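Local coordinates for protein cysteine synthase 3 (PDB 6KR5) that probably makes L-cysteine from O-acetylserine and sulfide, using pyridoxal-5'-phosphate as cofactor, in Entamoeba histolytica, at residues K47-N52 with K58-F63; A167-T172 with A194-G199. All coordinates share one frame; numbering follows the deposited sequence. Where two conformers were deposited one is given.

Contact 1 (47-52 with 58-63) closes before contact 2 (167-172 with 194-199) opens, yet the fold brings their centres to about 11 Å from each other. Strand 43-48 and strand 186-190, which precedes helix 195-207, belong to the same six-stranded mixed sheet, while helix 58-72 and helix 169-179 pack against one another. R60 of contact 1 and T172 of contact 2 form the seam, with R60 NE 3.3 Å from T172 OG1, and K47 also touches T172. Each contact reaches a different end of the cofactor: K58 is covalently joined to its C4A, and residues 194-196 hold the phosphate. Distant pieces of one chain thus converge on a single site.

Contact 1. Residues K47-N52 with K58-F63; sequences KLECFN and KDRVGF. With PLP (pyridoxal-5'-phosphate), chain D.
R60 reaches across from helix 58-72 to the carboxylate of E49, and its side chain can be read outward atom by atom. CB leaves the helix toward segment 47-52, and CG passes the amide oxygen of N52 at the margin of contact. From CG to NE the chain is extended (chi2 178°), which carries CD to 3.7 Å from E49 OE1. Here the polar grip begins: NE donates to E49 OE1 at 2.7 Å, nearly straight at 174°, and NH2 donates to the syn lone pair of E49 OE2 at 3.0 Å. This is a side-on, two-nitrogen salt bridge, although the two planes are turned 32° apart.

N52 ND2 hydrogen-bonds E49 OE1 (2.9 Å) from above the carboxylate plane, on the opposite face from R60 NE, and also the backbone oxygen of E49 (3.0 Å); with OD1 accepting from G22 N, the amide is fixed. Alongside, N52 CB packs 3.3 Å from D59 OD2, which accepts a hydrogen bond from M54 N. K47 CE nears R60 NH2; E175 forms salt bridges with both residues, which would offset their like charges.

K58 turns the other way, its NZ joined to PLP C4A at 1.3 Å, consistent with the internal aldimine; the placement of the retained aldehyde oxygen O4A is doubtful. In this structure a buried ion pair ties the 3-10 turn after strand 43-48 to helix 58-72. The cofactor lysine near that helix's start, following a strand, is characteristic of fold-type II PLP enzymes.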
ATOM      1  N   LYS B  47     -13.823   1.062   4.532  1.00 19.69           N
ATOM      2  CA  LYS B  47     -13.065   2.188   3.998  1.00 19.24           C
ATOM      3  C   LYS B  47     -11.584   1.882   4.169  1.00 20.20           C
ATOM      4  O   LYS B  47     -11.112   1.711   5.295  1.00 20.03           O
ATOM      5  CB  LYS B  47     -13.431   3.492   4.704  1.00 20.70           C
ATOM      6  CG  LYS B  47     -12.770   4.700   4.041  1.00 23.13           C
ATOM      7  CD  LYS B  47     -13.456   5.998   4.378  1.00 23.36           C
ATOM      8  CE  LYS B  47     -12.779   7.170   3.671  1.00 23.83           C
ATOM      9  NZ  LYS B  47     -12.895   7.185   2.177  1.00 21.40           N
ATOM     10  N   LEU B  48     -10.862   1.793   3.051  1.00 20.73           N
ATOM     11  CA  LEU B  48      -9.520   1.206   3.039  1.00 20.11           C
ATOM     12  C   LEU B  48      -8.465   2.302   3.146  1.00 19.07           C
ATOM     13  O   LEU B  48      -7.958   2.806   2.138  1.00 19.50           O
ATOM     14  CB  LEU B  48      -9.334   0.366   1.785  1.00 20.44           C
ATOM     15  CG  LEU B  48     -10.456  -0.646   1.625  1.00 20.49           C
ATOM     16  CD1 LEU B  48     -10.194  -1.472   0.384  1.00 20.43           C
ATOM     17  CD2 LEU B  48     -10.512  -1.539   2.821  1.00 20.64           C
ATOM     18  N   GLU B  49      -8.090   2.628   4.388  1.00 19.05           N
ATOM     19  CA  GLU B  49      -7.066   3.640   4.595  1.00 18.59           C
ATOM     20  C   GLU B  49      -5.685   3.135   4.204  1.00 19.04           C
ATOM     21  O   GLU B  49      -4.732   3.923   4.159  1.00 19.77           O
ATOM     22  CB  GLU B  49      -7.113   4.126   6.045  1.00 18.66           C
ATOM     23  CG  GLU B  49      -8.416   4.880   6.328  1.00 18.68           C
ATOM     24  CD  GLU B  49      -8.518   6.149   5.489  1.00 19.75           C
ATOM     25  OE1 GLU B  49      -7.580   6.967   5.593  1.00 20.24           O
ATOM     26  OE2 GLU B  49      -9.515   6.329   4.747  1.00 20.20           O
ATOM     27  N   CYS B  50      -5.559   1.850   3.885  1.00 20.12           N
ATOM     28  CA  CYS B  50      -4.324   1.348   3.311  0.66 20.36           C
ATOM     29  C   CYS B  50      -4.022   1.962   1.949  1.00 19.88           C
ATOM     30  O   CYS B  50      -2.884   1.852   1.470  1.00 19.70           O
ATOM     31  CB  CYS B  50      -4.417  -0.165   3.191  0.66 20.78           C
ATOM     32  SG  CYS B  50      -2.940  -0.909   2.546  0.66 28.02           S
ATOM     33  N   PHE B  51      -5.003   2.609   1.314  1.00 19.68           N
ATOM     34  CA  PHE B  51      -4.772   3.222   0.013  1.00 21.46           C
ATOM     35  C   PHE B  51      -4.051   4.563   0.099  1.00 21.50           C
ATOM     36  O   PHE B  51      -3.692   5.119  -0.944  1.00 22.74           O
ATOM     37  CB  PHE B  51      -6.094   3.374  -0.742  1.00 19.07           C
ATOM     38  CG  PHE B  51      -6.478   2.148  -1.521  1.00 20.54           C
ATOM     39  CD1 PHE B  51      -6.950   1.033  -0.871  1.00 20.94           C
ATOM     40  CD2 PHE B  51      -6.376   2.127  -2.898  1.00 25.73           C
ATOM     41  CE1 PHE B  51      -7.309  -0.101  -1.590  1.00 22.66           C
ATOM     42  CE2 PHE B  51      -6.728   0.996  -3.612  1.00 23.32           C
ATOM     43  CZ  PHE B  51      -7.198  -0.106  -2.953  1.00 24.39           C
ATOM     44  N   ASN B  52      -3.826   5.102   1.298  1.00 18.76           N
ATOM     45  CA  ASN B  52      -2.960   6.267   1.421  1.00 19.13           C
ATOM     46  C   ASN B  52      -1.544   5.920   0.955  1.00 19.58           C
ATOM     47  O   ASN B  52      -1.147   4.747   0.962  1.00 20.39           O
ATOM     48  CB  ASN B  52      -2.959   6.751   2.867  1.00 18.01           C
ATOM     49  CG  ASN B  52      -4.229   7.501   3.219  1.00 19.36           C
ATOM     50  OD1 ASN B  52      -4.468   8.597   2.714  1.00 22.79           O
ATOM     51  ND2 ASN B  52      -5.064   6.905   4.065  1.00 20.46           N
ATOM     52  N   LYS B  58      -2.892   7.331   9.281  1.00 18.26           N
ATOM     53  CA  LYS B  58      -2.034   8.371   9.843  1.00 17.02           C
ATOM     54  C   LYS B  58      -1.378   9.245   8.782  1.00 19.37           C
ATOM     55  O   LYS B  58      -0.836  10.299   9.134  1.00 19.32           O
ATOM     56  CB  LYS B  58      -0.966   7.753  10.742  1.00 19.30           C
ATOM     57  CG  LYS B  58      -1.543   7.018  11.944  1.00 18.93           C
ATOM     58  CD  LYS B  58      -2.537   7.865  12.729  1.00 20.01           C
ATOM     59  CE  LYS B  58      -2.727   7.292  14.116  1.00 22.37           C
ATOM     60  NZ  LYS B  58      -4.002   6.524  14.141  1.00 40.20           N
ATOM     61  N   ASP B  59      -1.414   8.859   7.506  1.00 18.59           N
ATOM     62  CA  ASP B  59      -1.019   9.801   6.460  1.00 20.42           C
ATOM     63  C   ASP B  59      -1.819  11.088   6.579  1.00 18.18           C
ATOM     64  O   ASP B  59      -1.281  12.192   6.427  1.00 18.74           O
ATOM     65  CB  ASP B  59      -1.252   9.204   5.070  1.00 19.50           C
ATOM     66  CG  ASP B  59      -0.208   8.191   4.657  1.00 21.72           C
ATOM     67  OD1 ASP B  59       0.347   7.489   5.521  1.00 25.98           O
ATOM     68  OD2 ASP B  59       0.034   8.094   3.433  1.00 19.25           O
ATOM     69  N   ARG B  60      -3.126  10.958   6.836  1.00 19.63           N
ATOM     70  CA  ARG B  60      -3.972  12.139   6.954  1.00 18.69           C
ATOM     71  C   ARG B  60      -3.597  12.956   8.171  1.00 17.49           C
ATOM     72  O   ARG B  60      -3.596  14.196   8.121  1.00 19.38           O
ATOM     73  CB  ARG B  60      -5.437  11.734   7.072  1.00 18.66           C
ATOM     74  CG  ARG B  60      -6.002  10.921   5.926  1.00 17.00           C
ATOM     75  CD  ARG B  60      -7.438  10.593   6.284  1.00 18.77           C
ATOM     76  NE  ARG B  60      -8.090   9.660   5.377  1.00 18.73           N
ATOM     77  CZ  ARG B  60      -8.883  10.010   4.371  1.00 18.82           C
ATOM     78  NH1 ARG B  60      -9.107  11.288   4.082  1.00 20.38           N
ATOM     79  NH2 ARG B  60      -9.472   9.070   3.650  1.00 20.30           N
ATOM     80  N   VAL B  61      -3.291  12.265   9.269  1.00 16.84           N
ATOM     81  CA  VAL B  61      -3.052  12.901  10.558  1.00 15.74           C
ATOM     82  C   VAL B  61      -1.714  13.623  10.548  1.00 18.22           C
ATOM     83  O   VAL B  61      -1.618  14.788  10.950  1.00 18.50           O
ATOM     84  CB  VAL B  61      -3.116  11.854  11.682  1.00 18.59           C
ATOM     85  CG1 VAL B  61      -2.675  12.464  13.023  1.00 18.73           C
ATOM     86  CG2 VAL B  61      -4.520  11.229  11.759  1.00 20.09           C
ATOM     87  N   GLY B  62      -0.657  12.935  10.112  1.00 19.06           N
ATOM     88  CA  GLY B  62       0.645  13.581  10.061  1.00 19.19           C
ATOM     89  C   GLY B  62       0.644  14.764   9.119  1.00 19.17           C
ATOM     90  O   GLY B  62       1.219  15.820   9.421  1.00 20.05           O
ATOM     91  N   PHE B  63      -0.026  14.614   7.977  1.00 18.21           N
ATOM     92  CA  PHE B  63      -0.136  15.715   7.033  1.00 17.27           C
ATOM     93  C   PHE B  63      -0.837  16.909   7.661  1.00 19.82           C
ATOM     94  O   PHE B  63      -0.328  18.032   7.609  1.00 20.85           O
ATOM     95  CB  PHE B  63      -0.893  15.278   5.782  1.00 20.22           C
ATOM     96  CG  PHE B  63      -1.258  16.430   4.896  1.00 19.05           C
ATOM     97  CD1 PHE B  63      -0.297  17.010   4.081  1.00 21.91           C
ATOM     98  CD2 PHE B  63      -2.533  16.962   4.907  1.00 21.49           C
ATOM     99  CE1 PHE B  63      -0.614  18.082   3.266  1.00 23.78           C
ATOM    100  CE2 PHE B  63      -2.851  18.042   4.101  1.00 23.34           C
ATOM    101  CZ  PHE B  63      -1.893  18.602   3.290  1.00 21.42           C
TER
HETATM  102  N1  PLP D 401      -5.319   1.269  13.817  1.00 18.00           N
HETATM  103  C2  PLP D 401      -4.111   1.696  13.340  1.00 18.83           C
HETATM  104  C2A PLP D 401      -3.234   0.708  12.636  1.00 19.55           C
HETATM  105  C3  PLP D 401      -3.728   3.015  13.510  1.00 19.99           C
HETATM  106  O3  PLP D 401      -2.515   3.418  13.029  1.00 21.62           O
HETATM  107  C4  PLP D 401      -4.574   3.904  14.160  1.00 17.41           C
HETATM  108  C4A PLP D 401      -4.146   5.299  14.447  1.00 25.85           C
HETATM  109  O4A PLP D 401      -3.017   5.682  14.114  1.00 25.38           O
HETATM  110  C5  PLP D 401      -5.805   3.458  14.637  1.00 18.77           C
HETATM  111  C6  PLP D 401      -6.160   2.140  14.463  1.00 19.71           C
HETATM  112  C5A PLP D 401      -6.756   4.357  15.396  1.00 19.70           C
HETATM  113  O4P PLP D 401      -7.129   5.524  14.718  1.00 17.81           O
HETATM  114  P   PLP D 401      -7.344   6.834  15.614  1.00 18.62           P
HETATM  115  O1P PLP D 401      -8.274   6.467  16.758  1.00 18.11           O
HETATM  116  O2P PLP D 401      -6.000   7.241  16.146  1.00 19.28           O
HETATM  117  O3P PLP D 401      -7.937   7.865  14.723  1.00 17.87           O

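Contact 2. Residues A167-T172 with A194-G199. With PLP (pyridoxal-5'-phosphate), chain D.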
ATOM      1  N   ALA B 167      -9.291  17.111  12.947  1.00 19.47           N
ATOM      2  CA  ALA B 167      -9.716  17.911  11.801  1.00 20.59           C
ATOM      3  C   ALA B 167      -9.361  17.268  10.461  1.00 20.92           C
ATOM      4  O   ALA B 167     -10.002  17.574   9.450  1.00 20.63           O
ATOM      5  CB  ALA B 167      -9.099  19.307  11.892  1.00 21.66           C
ATOM      6  N   ALA B 168      -8.342  16.400  10.420  1.00 20.10           N
ATOM      7  CA  ALA B 168      -8.027  15.703   9.171  1.00 20.67           C
ATOM      8  C   ALA B 168      -9.223  14.933   8.644  1.00 21.71           C
ATOM      9  O   ALA B 168      -9.338  14.691   7.429  1.00 20.14           O
ATOM     10  CB  ALA B 168      -6.857  14.747   9.380  1.00 20.59           C
ATOM     11  N   HIS B 169     -10.126  14.546   9.533  1.00 19.79           N
ATOM     12  CA  HIS B 169     -11.199  13.644   9.167  1.00 18.61           C
ATOM     13  C   HIS B 169     -12.432  14.372   8.655  1.00 23.19           C
ATOM     14  O   HIS B 169     -13.458  13.728   8.395  1.00 21.89           O
ATOM     15  CB  HIS B 169     -11.503  12.758  10.360  1.00 20.38           C
ATOM     16  CG  HIS B 169     -10.372  11.836  10.667  1.00 19.82           C
ATOM     17  ND1 HIS B 169     -10.014  10.813   9.816  1.00 20.46           N
ATOM     18  CD2 HIS B 169      -9.479  11.818  11.682  1.00 23.15           C
ATOM     19  CE1 HIS B 169      -8.972  10.175  10.318  1.00 19.73           C
ATOM     20  NE2 HIS B 169      -8.628  10.765  11.451  1.00 18.06           N
ATOM     21  N   VAL B 170     -12.344  15.693   8.478  1.00 21.77           N
ATOM     22  CA  VAL B 170     -13.329  16.362   7.634  1.00 24.66           C
ATOM     23  C   VAL B 170     -13.345  15.703   6.263  1.00 24.09           C
ATOM     24  O   VAL B 170     -14.407  15.441   5.688  1.00 23.17           O
ATOM     25  CB  VAL B 170     -13.031  17.869   7.545  1.00 27.41           C
ATOM     26  CG1 VAL B 170     -13.989  18.545   6.571  1.00 31.61           C
ATOM     27  CG2 VAL B 170     -13.138  18.505   8.916  1.00 30.94           C
ATOM     28  N   TYR B 171     -12.162  15.358   5.753  1.00 21.88           N
ATOM     29  CA  TYR B 171     -12.072  14.701   4.456  1.00 22.50           C
ATOM     30  C   TYR B 171     -12.587  13.266   4.525  1.00 22.06           C
ATOM     31  O   TYR B 171     -13.387  12.846   3.684  1.00 22.16           O
ATOM     32  CB  TYR B 171     -10.628  14.741   3.958  1.00 22.09           C
ATOM     33  CG  TYR B 171     -10.149  16.121   3.564  1.00 26.50           C
ATOM     34  CD1 TYR B 171      -9.581  16.985   4.502  1.00 24.92           C
ATOM     35  CD2 TYR B 171     -10.249  16.553   2.244  1.00 30.83           C
ATOM     36  CE1 TYR B 171      -9.138  18.245   4.133  1.00 28.72           C
ATOM     37  CE2 TYR B 171      -9.810  17.810   1.867  1.00 33.40           C
ATOM     38  CZ  TYR B 171      -9.256  18.648   2.814  1.00 38.32           C
ATOM     39  OH  TYR B 171      -8.818  19.895   2.428  1.00 46.47           O
ATOM     40  N   THR B 172     -12.149  12.500   5.530  1.00 20.08           N
ATOM     41  CA  THR B 172     -12.628  11.129   5.677  1.00 20.11           C
ATOM     42  C   THR B 172     -14.149  11.088   5.694  1.00 21.17           C
ATOM     43  O   THR B 172     -14.776  10.310   4.963  1.00 21.58           O
ATOM     44  CB  THR B 172     -12.058  10.510   6.959  1.00 20.88           C
ATOM     45  OG1 THR B 172     -10.673  10.856   7.094  1.00 21.12           O
ATOM     46  CG2 THR B 172     -12.215   8.984   6.951  1.00 21.88           C
ATOM     47  N   ALA B 194      -8.346   8.444  18.921  1.00 18.28           N
ATOM     48  CA  ALA B 194      -9.768   8.781  18.829  1.00 17.55           C
ATOM     49  C   ALA B 194     -10.017   9.862  17.782  1.00 19.59           C
ATOM     50  O   ALA B 194     -11.164  10.262  17.603  1.00 19.01           O
ATOM     51  CB  ALA B 194     -10.385   9.200  20.179  1.00 18.77           C
ATOM     52  N   GLY B 195      -8.993  10.320  17.052  1.00 18.78           N
ATOM     53  CA  GLY B 195      -9.231  11.303  16.004  1.00 19.41           C
ATOM     54  C   GLY B 195     -10.256  10.859  14.976  1.00 20.75           C
ATOM     55  O   GLY B 195     -11.086  11.657  14.529  1.00 18.76           O
ATOM     56  N   THR B 196     -10.206   9.584  14.579  1.00 18.55           N
ATOM     57  CA  THR B 196     -11.124   9.096  13.549  1.00 16.96           C
ATOM     58  C   THR B 196     -12.550   9.037  14.070  1.00 19.89           C
ATOM     59  O   THR B 196     -13.470   9.572  13.440  1.00 20.02           O
ATOM     60  CB  THR B 196     -10.703   7.721  13.039  1.00 18.05           C
ATOM     61  OG1 THR B 196      -9.395   7.808  12.460  1.00 20.13           O
ATOM     62  CG2 THR B 196     -11.666   7.253  11.971  1.00 19.75           C
ATOM     63  N   VAL B 197     -12.758   8.386  15.218  1.00 19.62           N
ATOM     64  CA  VAL B 197     -14.129   8.172  15.675  1.00 18.78           C
ATOM     65  C   VAL B 197     -14.794   9.510  15.983  1.00 19.92           C
ATOM     66  O   VAL B 197     -15.960   9.731  15.623  1.00 19.66           O
ATOM     67  CB  VAL B 197     -14.165   7.193  16.868  1.00 18.76           C
ATOM     68  CG1 VAL B 197     -13.589   7.789  18.146  1.00 19.97           C
ATOM     69  CG2 VAL B 197     -15.601   6.692  17.113  1.00 18.78           C
ATOM     70  N   ILE B 198     -14.053  10.442  16.585  1.00 21.04           N
ATOM     71  CA  ILE B 198     -14.632  11.736  16.933  1.00 20.15           C
ATOM     72  C   ILE B 198     -14.748  12.621  15.699  1.00 23.08           C
ATOM     73  O   ILE B 198     -15.774  13.273  15.487  1.00 21.13           O
ATOM     74  CB  ILE B 198     -13.813  12.424  18.042  1.00 21.91           C
ATOM     75  CG1 ILE B 198     -13.788  11.574  19.322  1.00 21.63           C
ATOM     76  CG2 ILE B 198     -14.355  13.838  18.319  1.00 22.71           C
ATOM     77  CD1 ILE B 198     -15.154  11.033  19.743  1.00 20.06           C
ATOM     78  N   GLY B 199     -13.702  12.662  14.870  1.00 19.09           N
ATOM     79  CA  GLY B 199     -13.745  13.504  13.685  1.00 21.63           C
ATOM     80  C   GLY B 199     -14.776  13.041  12.673  1.00 21.24           C
ATOM     81  O   GLY B 199     -15.565  13.841  12.158  1.00 22.55           O
TER
HETATM   82  N1  PLP D 401      -5.319   1.269  13.817  1.00 18.00           N
HETATM   83  C2  PLP D 401      -4.111   1.696  13.340  1.00 18.83           C
HETATM   84  C2A PLP D 401      -3.234   0.708  12.636  1.00 19.55           C
HETATM   85  C3  PLP D 401      -3.728   3.015  13.510  1.00 19.99           C
HETATM   86  O3  PLP D 401      -2.515   3.418  13.029  1.00 21.62           O
HETATM   87  C4  PLP D 401      -4.574   3.904  14.160  1.00 17.41           C
HETATM   88  C4A PLP D 401      -4.146   5.299  14.447  1.00 25.85           C
HETATM   89  O4A PLP D 401      -3.017   5.682  14.114  1.00 25.38           O
HETATM   90  C5  PLP D 401      -5.805   3.458  14.637  1.00 18.77           C
HETATM   91  C6  PLP D 401      -6.160   2.140  14.463  1.00 19.71           C
HETATM   92  C5A PLP D 401      -6.756   4.357  15.396  1.00 19.70           C
HETATM   93  O4P PLP D 401      -7.129   5.524  14.718  1.00 17.81           O
HETATM   94  P   PLP D 401      -7.344   6.834  15.614  1.00 18.62           P
HETATM   95  O1P PLP D 401      -8.274   6.467  16.758  1.00 18.11           O
HETATM   96  O2P PLP D 401      -6.000   7.241  16.146  1.00 19.28           O
HETATM   97  O3P PLP D 401      -7.937   7.865  14.723  1.00 17.87           O
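The imidazole of H169 carries T196 CA over one face, 3.8 Å from the ring centroid and 17° off the normal, a CH-pi contact displaced toward the rim. At the ring's edge, in its plane, stands T172 CB of the same helix. G195 O approaches obliquely, 3.3 Å from H169 CD2, and V57 and V200 also touch this side chain.

H169 ND1 and T172 OG1 share a hydrogen bond of 2.8 Å in which either may be the donor, and this should limit rotation of the imidazole. T196 OG1 sits over the same face as its CA, 3.2 Å from H169 NE2. With CG beside the backbone N (chi1 -67°), the histidine leans across to helix 195-207 while its CB rests 4.0 Å from G199 C. G199 has no side chain to hold the backbones apart, and here the CA atoms of the two segments are nearest.

T196 is the bridge from this packing to the cofactor. Its OG1 donates to PLP O3P at 2.7 Å, and its backbone N donates to the same oxygen at 2.9 Å, so one phosphate oxygen is gripped twice by one residue. A194, at the N-cap position, gives its backbone N to PLP O1P, while T193 and G192 add further bonds to the cofactor. The phosphate therefore sits at the start of helix 195-207, where the helix dipole would probably stabilise its charge. H169 is a second-shell residue, backing the first turn of that helix. This glycine- and threonine-rich GTAGT run, a loop passing into the first turn of a helix, is the phosphate-binding loop familiar from O-acetylserine sulfhydrylases and their fold-type II relatives.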